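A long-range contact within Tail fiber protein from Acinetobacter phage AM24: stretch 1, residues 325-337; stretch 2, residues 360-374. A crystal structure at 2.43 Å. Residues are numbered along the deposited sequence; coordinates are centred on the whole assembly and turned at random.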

# COMPACT_ATOMS: atom_id res chain seq x y z
N LEU A 325 -9.71 18.11 1.86
CA LEU A 325 -8.84 18.37 0.73
C LEU A 325 -9.57 19.14 -0.36
O LEU A 325 -10.81 19.09 -0.48
N GLY A 326 -8.79 19.86 -1.17
CA GLY A 326 -9.28 20.48 -2.38
C GLY A 326 -9.33 19.49 -3.52
O GLY A 326 -9.54 18.29 -3.32
N ALA A 327 -9.13 19.99 -4.74
CA ALA A 327 -8.99 19.11 -5.89
C ALA A 327 -7.78 18.21 -5.70
O ALA A 327 -6.67 18.69 -5.42
N VAL A 328 -7.98 16.91 -5.87
CA VAL A 328 -6.94 15.90 -5.66
C VAL A 328 -6.76 15.11 -6.95
O VAL A 328 -7.72 14.52 -7.46
N TYR A 329 -5.53 15.09 -7.47
CA TYR A 329 -5.15 14.21 -8.56
C TYR A 329 -4.28 13.09 -8.00
O TYR A 329 -3.37 13.36 -7.20
N ALA A 330 -4.56 11.85 -8.40
CA ALA A 330 -3.80 10.68 -7.97
C ALA A 330 -3.78 10.56 -6.44
O ALA A 330 -2.73 10.61 -5.80
N GLY A 331 -4.97 10.41 -5.87
CA GLY A 331 -5.11 10.18 -4.44
C GLY A 331 -5.40 8.72 -4.15
O GLY A 331 -6.09 8.04 -4.92
N THR A 332 -4.86 8.23 -3.03
CA THR A 332 -5.10 6.87 -2.58
C THR A 332 -5.33 6.87 -1.08
O THR A 332 -4.65 7.58 -0.34
N PHE A 333 -6.32 6.08 -0.63
CA PHE A 333 -6.64 5.92 0.79
C PHE A 333 -6.90 4.44 1.03
O PHE A 333 -8.01 3.95 0.78
N ILE A 334 -5.88 3.72 1.52
CA ILE A 334 -5.90 2.27 1.59
C ILE A 334 -5.83 1.84 3.05
O ILE A 334 -4.83 2.09 3.74
N GLY A 335 -6.88 1.18 3.52
CA GLY A 335 -6.81 0.45 4.78
C GLY A 335 -6.83 1.28 6.03
O GLY A 335 -6.31 0.84 7.06
N ASN A 336 -7.40 2.48 5.99
CA ASN A 336 -7.50 3.28 7.20
C ASN A 336 -8.50 2.67 8.18
O ASN A 336 -9.38 1.89 7.81
N TYR A 337 -8.33 3.03 9.45
CA TYR A 337 -9.18 2.55 10.54
C TYR A 337 -9.83 3.77 11.17
O TYR A 337 -9.17 4.54 11.88
N THR A 360 -16.07 26.21 -3.37
CA THR A 360 -15.23 26.86 -4.36
C THR A 360 -14.16 25.93 -4.93
O THR A 360 -13.59 26.24 -5.98
N THR A 361 -13.94 24.78 -4.31
CA THR A 361 -12.82 23.91 -4.65
C THR A 361 -13.02 23.28 -6.03
O THR A 361 -14.15 23.10 -6.50
N GLY A 362 -11.89 22.99 -6.71
CA GLY A 362 -11.92 22.36 -8.02
C GLY A 362 -12.28 20.88 -7.97
O GLY A 362 -12.37 20.26 -6.91
N TYR A 363 -12.48 20.29 -9.15
CA TYR A 363 -12.85 18.89 -9.24
C TYR A 363 -11.63 17.99 -9.07
O TYR A 363 -10.53 18.31 -9.52
N SER A 364 -11.83 16.85 -8.41
CA SER A 364 -10.78 15.86 -8.25
C SER A 364 -10.74 14.94 -9.47
O SER A 364 -11.66 14.91 -10.29
N SER A 365 -9.65 14.18 -9.59
CA SER A 365 -9.46 13.33 -10.76
C SER A 365 -8.49 12.21 -10.42
O SER A 365 -7.28 12.45 -10.32
N GLY A 366 -9.01 10.99 -10.29
CA GLY A 366 -8.18 9.84 -9.98
C GLY A 366 -7.95 9.64 -8.50
O GLY A 366 -6.87 9.96 -7.99
N VAL A 367 -8.96 9.14 -7.79
CA VAL A 367 -8.90 8.89 -6.35
C VAL A 367 -9.49 7.51 -6.08
O VAL A 367 -10.57 7.18 -6.59
N THR A 368 -8.79 6.70 -5.29
CA THR A 368 -9.20 5.33 -5.03
C THR A 368 -9.20 5.05 -3.54
O THR A 368 -8.20 5.30 -2.85
N PHE A 369 -10.32 4.52 -3.04
CA PHE A 369 -10.48 4.11 -1.64
C PHE A 369 -10.57 2.59 -1.59
O PHE A 369 -11.51 2.01 -2.14
N ILE A 370 -9.61 1.95 -0.91
CA ILE A 370 -9.55 0.50 -0.83
C ILE A 370 -9.45 0.09 0.63
O ILE A 370 -8.54 0.54 1.35
N GLY A 371 -10.39 -0.74 1.08
CA GLY A 371 -10.24 -1.45 2.34
C GLY A 371 -10.27 -0.61 3.60
O GLY A 371 -9.68 -1.00 4.61
N ASN A 372 -10.95 0.53 3.58
CA ASN A 372 -11.12 1.34 4.78
C ASN A 372 -12.30 0.85 5.60
O ASN A 372 -13.27 0.29 5.06
N GLN A 373 -12.22 1.03 6.91
CA GLN A 373 -13.37 0.84 7.79
C GLN A 373 -13.84 2.20 8.27
O GLN A 373 -13.10 2.90 8.97
N PHE A 374 -15.06 2.56 7.90
CA PHE A 374 -15.67 3.81 8.35
C PHE A 374 -16.64 3.51 9.49
O PHE A 374 -17.86 3.49 9.33

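Two parallel strands lie in register here, so that like side chains lie beside like (Thr, Phe, Ile), while an asparagine and a serine beyond the strand bond to the backbone of the other stretch. Strands 331-334 and 365-370 run almost exactly parallel, their axes 4.7 Å apart, and the side chains leave the sheet alternately on its two faces rather than pointing straight at the other stretch.

One face carries Phe333 and Phe369, both m at chi1. Sharing a rotamer, the two rings lie nearly parallel, at 10°, but are slid apart so that they barely overlap; Phe333 CD1 comes 3.5 Å from Phe369 CE2. The edge of the Phe333 ring also meets Val367 (t), with CE1 3.9 Å from Val367 CG1. Gly331, opposite Val367, leaves this space open: a CB there would crowd Val367 CG1 and clash with Val328 CG1.

On the other face, Ile334 and Ile370, again both m, t, repeat the ladder, Ile334 CG2 lying 4.2 Å from Ile370 CB. Thr332 (p) pairs with Thr368 (m), whose OG1 donates to water 3 at 2.6 Å; that water in turn donates to Gly331 O at 2.8 Å, bridging the strands.

Asn372 (m) suits the turn because its amide both donates and accepts: ND2 reaches Phe333 O at 2.8 Å, and OD1 receives Asn336 N at 2.9 Å, with a weak bond from Asn336 ND2 at 3.2 Å. At the opposite end, Ser364 OG accepts from Val328 N at 3.0 Å. Small Ala327 fits closely, its CB 3.3 Å from Tyr363 O. The Tyr329 (m) ring reaches Ser365, with Tyr329 CD1 3.7 Å from Ser365 CB, and its OH is 2.7 Å from water 2, which donates to Tyr363 O at 2.5 Å.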

# COMPACT_ATOMS: atom_id res chain seq x y z
CB LEU A 325 -8.30 17.06 0.15
CG LEU A 325 -7.64 16.13 1.16
CD1 LEU A 325 -7.20 14.81 0.51
CD2 LEU A 325 -6.46 16.81 1.84
CB ALA A 327 -8.86 19.93 -7.17
CB VAL A 328 -7.29 14.95 -4.50
CG1 VAL A 328 -6.22 13.86 -4.35
CG2 VAL A 328 -7.47 15.73 -3.20
CB TYR A 329 -4.39 14.95 -9.66
CG TYR A 329 -5.15 16.06 -10.35
CD1 TYR A 329 -6.51 16.24 -10.14
CD2 TYR A 329 -4.50 16.94 -11.20
CE1 TYR A 329 -7.20 17.26 -10.77
CE2 TYR A 329 -5.18 17.97 -11.83
CZ TYR A 329 -6.54 18.12 -11.61
OH TYR A 329 -7.22 19.14 -12.23
CB ALA A 330 -2.38 10.70 -8.55
CB THR A 332 -3.93 5.94 -2.94
OG1 THR A 332 -2.68 6.62 -2.75
CG2 THR A 332 -4.03 5.46 -4.40
CB PHE A 333 -7.84 6.76 1.20
CG PHE A 333 -7.68 8.24 0.95
CD1 PHE A 333 -7.87 8.77 -0.32
CD2 PHE A 333 -7.37 9.10 2.00
CE1 PHE A 333 -7.73 10.11 -0.55
CE2 PHE A 333 -7.23 10.46 1.76
CZ PHE A 333 -7.41 10.96 0.48
CB ILE A 334 -4.75 1.64 0.78
CG1 ILE A 334 -4.68 2.26 -0.62
CG2 ILE A 334 -4.88 0.11 0.75
CD1 ILE A 334 -3.69 1.59 -1.55
CB ASN A 336 -7.90 4.71 6.87
CG ASN A 336 -6.77 5.49 6.22
OD1 ASN A 336 -5.69 5.64 6.81
ND2 ASN A 336 -7.00 5.96 5.00
CB TYR A 337 -8.34 1.76 11.55
CG TYR A 337 -9.07 1.23 12.77
CD1 TYR A 337 -9.40 2.06 13.83
CD2 TYR A 337 -9.39 -0.12 12.88
CE1 TYR A 337 -10.05 1.58 14.94
CE2 TYR A 337 -10.04 -0.62 14.00
CZ TYR A 337 -10.37 0.24 15.03
OH TYR A 337 -11.01 -0.24 16.15
CB THR A 360 -14.55 28.09 -3.76
OG1 THR A 360 -13.99 27.73 -2.49
CG2 THR A 360 -15.56 29.20 -3.56
CB THR A 361 -12.68 22.85 -3.55
OG1 THR A 361 -11.95 23.40 -2.45
CG2 THR A 361 -11.97 21.64 -4.05
CB TYR A 363 -13.52 18.58 -10.58
CG TYR A 363 -14.91 19.15 -10.73
CD1 TYR A 363 -16.00 18.56 -10.11
CD2 TYR A 363 -15.13 20.28 -11.52
CE1 TYR A 363 -17.27 19.08 -10.25
CE2 TYR A 363 -16.40 20.81 -11.67
CZ TYR A 363 -17.47 20.20 -11.04
OH TYR A 363 -18.73 20.73 -11.18
CB SER A 364 -10.98 15.05 -6.97
OG SER A 364 -10.78 15.86 -5.83
CB SER A 365 -8.96 14.15 -11.95
OG SER A 365 -9.02 13.40 -13.14
CB VAL A 367 -9.65 9.97 -5.55
CG1 VAL A 367 -9.41 9.79 -4.05
CG2 VAL A 367 -9.25 11.36 -5.99
CB THR A 368 -8.28 4.33 -5.75
OG1 THR A 368 -8.11 4.74 -7.11
CG2 THR A 368 -8.88 2.94 -5.72
CB PHE A 369 -11.73 4.73 -1.02
CG PHE A 369 -11.69 6.22 -0.95
CD1 PHE A 369 -12.04 6.99 -2.05
CD2 PHE A 369 -11.29 6.86 0.22
CE1 PHE A 369 -12.01 8.37 -1.98
CE2 PHE A 369 -11.25 8.24 0.29
CZ PHE A 369 -11.61 9.00 -0.81
CB ILE A 370 -8.35 -0.06 -1.62
CG1 ILE A 370 -8.39 0.42 -3.07
CG2 ILE A 370 -8.34 -1.59 -1.55
CD1 ILE A 370 -7.15 0.10 -3.85
CB ASN A 372 -11.33 2.81 4.41
CG ASN A 372 -10.19 3.37 3.58
OD1 ASN A 372 -9.17 3.79 4.13
ND2 ASN A 372 -10.36 3.38 2.27
CB GLN A 373 -13.05 -0.05 8.98
CG GLN A 373 -14.16 -0.08 10.02
CD GLN A 373 -13.75 -0.75 11.31
OE1 GLN A 373 -13.35 -0.08 12.27
NE2 GLN A 373 -13.87 -2.07 11.36
CB PHE A 374 -16.37 4.50 7.19
CG PHE A 374 -15.48 4.80 6.02
CD1 PHE A 374 -14.57 5.84 6.07
CD2 PHE A 374 -15.59 4.06 4.85
CE1 PHE A 374 -13.76 6.13 4.98
CE2 PHE A 374 -14.78 4.34 3.75
CZ PHE A 374 -13.86 5.37 3.82
O HOH W 1 -8.96 22.62 -5.44
O HOH W 2 -9.37 20.00 -10.88
O HOH W 3 -6.44 6.65 -7.37